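Local coordinates for protein phosphoribosylglycinamide synthetase (Anaerococcus prevotii, PDB 4DIM) that probably works as an ATP-dependent ligase of the ATP-grasp superfamily, binding ATP and a metal ion such as manganese, at residues V207-M219 / H228-T242. Numbering follows the deposited sequence.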
loop_
_atom_site.group_PDB
_atom_site.type_symbol
_atom_site.label_atom_id
_atom_site.label_comp_id
_atom_site.label_asym_id
_atom_site.label_seq_id
_atom_site.Cartn_x
_atom_site.Cartn_y
_atom_site.Cartn_z
ATOM N N VAL A 207 14.503 -10.339 5.758
ATOM C CA VAL A 207 13.947 -9.022 5.501
ATOM C C VAL A 207 15.123 -8.146 5.072
ATOM O O VAL A 207 16.021 -7.829 5.873
ATOM C CB VAL A 207 13.192 -8.481 6.730
ATOM C CG1 VAL A 207 12.707 -7.047 6.497
ATOM C CG2 VAL A 207 12.030 -9.400 7.072
ATOM N N LEU A 208 15.143 -7.811 3.787
ATOM C CA LEU A 208 16.207 -7.011 3.182
ATOM C C LEU A 208 16.257 -5.616 3.760
ATOM O O LEU A 208 17.339 -5.062 3.985
ATOM C CB LEU A 208 15.966 -6.920 1.676
ATOM C CG LEU A 208 15.892 -8.278 0.949
ATOM C CD1 LEU A 208 15.932 -8.091 -0.536
ATOM C CD2 LEU A 208 16.995 -9.235 1.406
ATOM N N PHE A 209 15.097 -5.027 3.957
ATOM C CA PHE A 209 15.033 -3.694 4.522
ATOM C C PHE A 209 13.659 -3.376 5.104
ATOM O O PHE A 209 12.693 -4.095 4.904
ATOM C CB PHE A 209 15.386 -2.643 3.437
ATOM C CG PHE A 209 14.384 -2.566 2.315
ATOM C CD1 PHE A 209 13.243 -1.801 2.435
ATOM C CD2 PHE A 209 14.595 -3.245 1.130
ATOM C CE1 PHE A 209 12.321 -1.745 1.410
ATOM C CE2 PHE A 209 13.653 -3.213 0.123
ATOM C CZ PHE A 209 12.529 -2.452 0.266
ATOM N N VAL A 210 13.607 -2.289 5.838
ATOM C CA VAL A 210 12.400 -1.649 6.321
ATOM C C VAL A 210 12.655 -0.164 6.073
ATOM O O VAL A 210 13.633 0.399 6.578
ATOM C CB VAL A 210 11.963 -1.976 7.761
ATOM C CG1 VAL A 210 10.593 -1.385 8.041
ATOM C CG2 VAL A 210 11.924 -3.480 7.983
HETATM N N MSE A 211 11.848 0.425 5.183
HETATM C CA MSE A 211 12.002 1.820 4.829
HETATM C C MSE A 211 10.803 2.650 5.308
HETATM O O MSE A 211 9.815 2.753 4.586
HETATM C CB MSE A 211 12.159 1.968 3.309
HETATM C CG MSE A 211 12.578 3.399 2.886
HETATM SE SE MSE A 211 12.297 3.671 0.995
HETATM C CE MSE A 211 10.505 3.877 1.108
ATOM N N PRO A 212 10.935 3.362 6.443
ATOM C CA PRO A 212 9.858 4.272 6.868
ATOM C C PRO A 212 9.613 5.385 5.853
ATOM O O PRO A 212 10.500 5.745 5.098
ATOM C CB PRO A 212 10.374 4.830 8.209
ATOM C CG PRO A 212 11.323 3.796 8.692
ATOM C CD PRO A 212 11.979 3.244 7.483
ATOM N N HIS A 213 8.379 5.875 5.785
ATOM C CA HIS A 213 8.061 6.956 4.853
ATOM C C HIS A 213 6.902 7.812 5.346
ATOM O O HIS A 213 6.054 7.389 6.151
ATOM C CB HIS A 213 7.784 6.453 3.415
ATOM C CG HIS A 213 6.769 5.371 3.313
ATOM N ND1 HIS A 213 5.409 5.650 3.340
ATOM C CD2 HIS A 213 6.945 4.039 3.134
ATOM C CE1 HIS A 213 4.808 4.480 3.259
ATOM N NE2 HIS A 213 5.696 3.480 3.105
ATOM N N GLY A 214 6.934 9.050 4.900
ATOM C CA GLY A 214 5.939 10.035 5.273
ATOM C C GLY A 214 4.717 9.898 4.413
ATOM O O GLY A 214 4.819 9.468 3.265
ATOM N N ASP A 215 3.558 10.220 4.986
ATOM C CA ASP A 215 2.263 10.084 4.328
ATOM C C ASP A 215 1.522 11.423 4.308
ATOM O O ASP A 215 0.997 11.844 5.334
ATOM C CB ASP A 215 1.423 9.013 5.072
ATOM C CG ASP A 215 1.916 7.547 5.005
ATOM O OD1 ASP A 215 2.895 7.260 4.245
ATOM O OD2 ASP A 215 1.294 6.678 5.674
ATOM N N GLU A 216 1.502 12.109 3.140
ATOM C CA GLU A 216 0.737 13.367 2.968
ATOM C C GLU A 216 -0.707 13.020 2.597
ATOM O O GLU A 216 -0.961 12.065 1.859
ATOM C CB GLU A 216 1.361 14.286 1.939
ATOM C CG GLU A 216 2.679 14.859 2.398
ATOM C CD GLU A 216 3.441 15.623 1.337
ATOM O OE1 GLU A 216 3.059 15.522 0.148
ATOM O OE2 GLU A 216 4.418 16.329 1.688
ATOM N N THR A 217 -1.653 13.738 3.160
ATOM C CA THR A 217 -3.049 13.371 2.949
ATOM C C THR A 217 -3.943 14.626 2.676
ATOM O O THR A 217 -3.543 15.761 2.949
ATOM C CB THR A 217 -3.468 12.534 4.193
ATOM O OG1 THR A 217 -4.430 11.547 3.831
ATOM C CG2 THR A 217 -3.940 13.379 5.351
ATOM N N TYR A 218 -5.108 14.388 2.039
ATOM C CA TYR A 218 -6.111 15.421 1.746
ATOM C C TYR A 218 -7.428 14.995 2.356
ATOM O O TYR A 218 -7.925 13.914 2.033
ATOM C CB TYR A 218 -6.281 15.671 0.238
ATOM C CG TYR A 218 -7.188 16.848 -0.070
ATOM C CD1 TYR A 218 -6.695 18.147 -0.085
ATOM C CD2 TYR A 218 -8.555 16.669 -0.272
ATOM C CE1 TYR A 218 -7.525 19.236 -0.347
ATOM C CE2 TYR A 218 -9.400 17.752 -0.522
ATOM C CZ TYR A 218 -8.883 19.039 -0.560
ATOM O OH TYR A 218 -9.691 20.137 -0.808
HETATM N N MSE A 219 -7.995 15.846 3.230
HETATM C CA MSE A 219 -9.263 15.579 3.909
HETATM C C MSE A 219 -10.443 16.156 3.119
HETATM O O MSE A 219 -10.489 17.366 2.852
HETATM C CB MSE A 219 -9.246 16.181 5.334
HETATM C CG MSE A 219 -10.523 15.903 6.162
HETATM SE SE MSE A 219 -11.045 14.022 6.268
HETATM C CE MSE A 219 -9.750 13.432 7.554
ATOM N N HIS A 228 3.760 11.037 -0.694
ATOM C CA HIS A 228 4.682 10.211 0.058
ATOM C C HIS A 228 6.053 10.821 -0.048
ATOM O O HIS A 228 6.331 11.562 -0.996
ATOM C CB HIS A 228 4.675 8.746 -0.426
ATOM C CG HIS A 228 3.408 8.035 -0.084
ATOM N ND1 HIS A 228 3.121 7.654 1.211
ATOM C CD2 HIS A 228 2.366 7.711 -0.866
ATOM C CE1 HIS A 228 1.939 7.093 1.171
ATOM N NE2 HIS A 228 1.437 7.124 -0.055
ATOM N N TYR A 229 6.900 10.548 0.949
ATOM C CA TYR A 229 8.247 11.057 0.907
ATOM C C TYR A 229 9.170 10.258 1.756
ATOM O O TYR A 229 8.775 9.601 2.689
ATOM C CB TYR A 229 8.310 12.539 1.331
ATOM C CG TYR A 229 7.812 12.826 2.729
ATOM C CD1 TYR A 229 6.494 13.225 2.950
ATOM C CD2 TYR A 229 8.679 12.789 3.825
ATOM C CE1 TYR A 229 6.033 13.516 4.235
ATOM C CE2 TYR A 229 8.237 13.094 5.107
ATOM C CZ TYR A 229 6.914 13.478 5.307
ATOM O OH TYR A 229 6.418 13.683 6.568
ATOM N N VAL A 230 10.433 10.387 1.436
ATOM C CA VAL A 230 11.547 9.823 2.181
ATOM C C VAL A 230 12.573 10.924 2.245
ATOM O O VAL A 230 12.664 11.735 1.320
ATOM C CB VAL A 230 12.130 8.500 1.626
ATOM C CG1 VAL A 230 11.178 7.338 1.869
ATOM C CG2 VAL A 230 12.509 8.610 0.153
ATOM N N PRO A 231 13.284 11.055 3.364
ATOM C CA PRO A 231 13.213 10.251 4.586
ATOM C C PRO A 231 12.178 10.828 5.531
ATOM O O PRO A 231 11.792 12.002 5.441
ATOM C CB PRO A 231 14.631 10.376 5.132
ATOM C CG PRO A 231 14.987 11.808 4.819
ATOM C CD PRO A 231 14.277 12.143 3.514
ATOM N N LEU A 232 11.731 9.986 6.445
ATOM C CA LEU A 232 10.757 10.369 7.480
ATOM C C LEU A 232 11.474 11.220 8.516
ATOM O O LEU A 232 12.560 10.836 8.957
ATOM C CB LEU A 232 10.172 9.088 8.107
ATOM C CG LEU A 232 9.046 9.278 9.076
ATOM C CD1 LEU A 232 7.793 9.853 8.373
ATOM C CD2 LEU A 232 8.774 7.985 9.820
ATOM N N ASP A 233 10.914 12.386 8.869
ATOM C CA ASP A 233 11.561 13.266 9.843
ATOM C C ASP A 233 11.204 12.842 11.277
ATOM O O ASP A 233 10.271 13.367 11.920
ATOM C CB ASP A 233 11.236 14.745 9.620
ATOM C CG ASP A 233 12.032 15.650 10.561
ATOM O OD1 ASP A 233 11.400 16.413 11.329
ATOM O OD2 ASP A 233 13.289 15.534 10.587
ATOM N N VAL A 234 11.983 11.868 11.757
ATOM C CA VAL A 234 11.907 11.339 13.113
ATOM C C VAL A 234 13.315 11.042 13.585
ATOM O O VAL A 234 14.246 10.939 12.775
ATOM C CB VAL A 234 11.010 10.081 13.195
ATOM C CG1 VAL A 234 9.535 10.433 13.023
ATOM C CG2 VAL A 234 11.445 9.009 12.190
ATOM N N LYS A 235 13.463 10.834 14.884
ATOM C CA LYS A 235 14.756 10.441 15.455
ATOM C C LYS A 235 15.120 9.020 14.931
ATOM O O LYS A 235 14.222 8.231 14.626
ATOM C CB LYS A 235 14.694 10.432 16.978
ATOM C CG LYS A 235 14.325 11.740 17.636
ATOM C CD LYS A 235 15.308 12.839 17.478
ATOM C CE LYS A 235 15.305 13.837 18.606
ATOM N NZ LYS A 235 16.469 13.653 19.549
ATOM N N ASP A 236 16.410 8.670 14.885
ATOM C CA ASP A 236 16.794 7.336 14.398
ATOM C C ASP A 236 16.206 6.193 15.274
ATOM O O ASP A 236 16.039 5.087 14.771
ATOM C CB ASP A 236 18.320 7.182 14.330
ATOM C CG ASP A 236 19.101 8.135 13.428
ATOM O OD1 ASP A 236 18.587 8.496 12.351
ATOM O OD2 ASP A 236 20.283 8.402 13.735
ATOM N N ASP A 237 15.877 6.464 16.562
ATOM C CA ASP A 237 15.288 5.498 17.481
ATOM C C ASP A 237 13.889 5.029 17.007
ATOM O O ASP A 237 13.537 3.864 17.198
ATOM C CB ASP A 237 15.196 6.111 18.882
ATOM C CG ASP A 237 14.701 5.136 19.926
ATOM O OD1 ASP A 237 13.799 5.521 20.717
ATOM O OD2 ASP A 237 15.153 3.953 19.907
ATOM N N ILE A 238 13.132 5.922 16.346
ATOM C CA ILE A 238 11.815 5.615 15.790
ATOM C C ILE A 238 12.010 4.756 14.539
ATOM O O ILE A 238 11.265 3.805 14.308
ATOM C CB ILE A 238 11.015 6.931 15.478
ATOM C CG1 ILE A 238 10.941 7.864 16.694
ATOM C CG2 ILE A 238 9.605 6.623 14.975
ATOM C CD1 ILE A 238 10.554 7.185 18.027
ATOM N N ILE A 239 13.040 5.068 13.764
ATOM C CA ILE A 239 13.351 4.325 12.532
ATOM C C ILE A 239 13.686 2.852 12.897
ATOM O O ILE A 239 13.244 1.942 12.220
ATOM C CB ILE A 239 14.518 5.008 11.742
ATOM C CG1 ILE A 239 14.167 6.442 11.283
ATOM C CG2 ILE A 239 14.997 4.150 10.565
ATOM C CD1 ILE A 239 13.124 6.589 10.132
ATOM N N GLU A 240 14.464 2.643 13.954
ATOM C CA GLU A 240 14.872 1.306 14.408
ATOM C C GLU A 240 13.759 0.562 15.080
ATOM O O GLU A 240 13.685 -0.655 14.954
ATOM C CB GLU A 240 16.050 1.409 15.362
ATOM C CG GLU A 240 17.318 1.935 14.705
ATOM C CD GLU A 240 17.756 1.311 13.384
ATOM O OE1 GLU A 240 17.985 0.076 13.342
ATOM O OE2 GLU A 240 17.895 2.072 12.394
ATOM N N LYS A 241 12.904 1.280 15.818
ATOM C CA LYS A 241 11.716 0.690 16.423
ATOM C C LYS A 241 10.753 0.159 15.334
ATOM O O LYS A 241 10.110 -0.849 15.559
ATOM C CB LYS A 241 11.016 1.711 17.318
ATOM C CG LYS A 241 11.570 1.762 18.725
ATOM C CD LYS A 241 11.006 2.951 19.504
ATOM C CE LYS A 241 11.621 3.103 20.881
ATOM N NZ LYS A 241 11.420 4.468 21.406
ATOM N N THR A 242 10.684 0.821 14.173
ATOM C CA THR A 242 9.848 0.438 13.028
ATOM C C THR A 242 10.428 -0.840 12.377
ATOM O O THR A 242 9.685 -1.788 12.075
ATOM C CB THR A 242 9.742 1.641 12.035
ATOM O OG1 THR A 242 9.037 2.691 12.682
ATOM C CG2 THR A 242 9.009 1.321 10.768
#
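The carbonyl oxygen of Gly214 accepts two hydrogen bonds that arrive from opposite faces of its carbonyl plane: one from ND1 of the His228 ring at 3.2 Å, the other from the backbone N of Tyr229 at 3.3 Å. In return Gly214 N gives its hydrogen to Tyr229 O at 2.9 Å, a nearly straight bond. The His228 ring turns the edge carrying ND1 toward the neighbouring strand, where OD1 of Asp215 lies in the ring plane and takes a weak share of the same N-H (121° at the hydrogen); ring and carboxylate stand almost perpendicular. His213 ND1 donates weakly to the same OD1, while its NE2 is engaged by Gln199 on strand 194-203. A leucine in place of His228 would probably leave the Gly214 carbonyl without its side-chain donor and take from Asp215 OD1 one of its two weak N-H contacts. The hydrogen-bonded pair Gly214-Tyr229 and the adjacent non-hydrogen-bonded pair Asp215-His228 belong to the hairpin of strands 206-219 and 223-230, neighbours in the large antiparallel sheet of a fold consistent with ATP-grasp enzymes. With CG between the backbone N and the carbonyl carbon (chi1 60°), the Tyr229 ring lies over Gly214, whose CA sits on one face, 3.6 Å from the centroid, in a CH-pi contact. Glu216 crosses that ring at about a right angle, OE2 beside Tyr229 CD1, while OE1 is salt-bridged to Arg327. Beyond the cis peptide before Pro231 the chain leaves the sheet for helix 236-253, and the contact turns apolar. Leu232 sets CD1 against Gly214 CA and CD2 against Pro212 CB, and Pro212 CG meets Ile239 CD1 of the helix at 3.6 Å. Thr242 CG2 lies 4.0 Å from the same Pro212 CG.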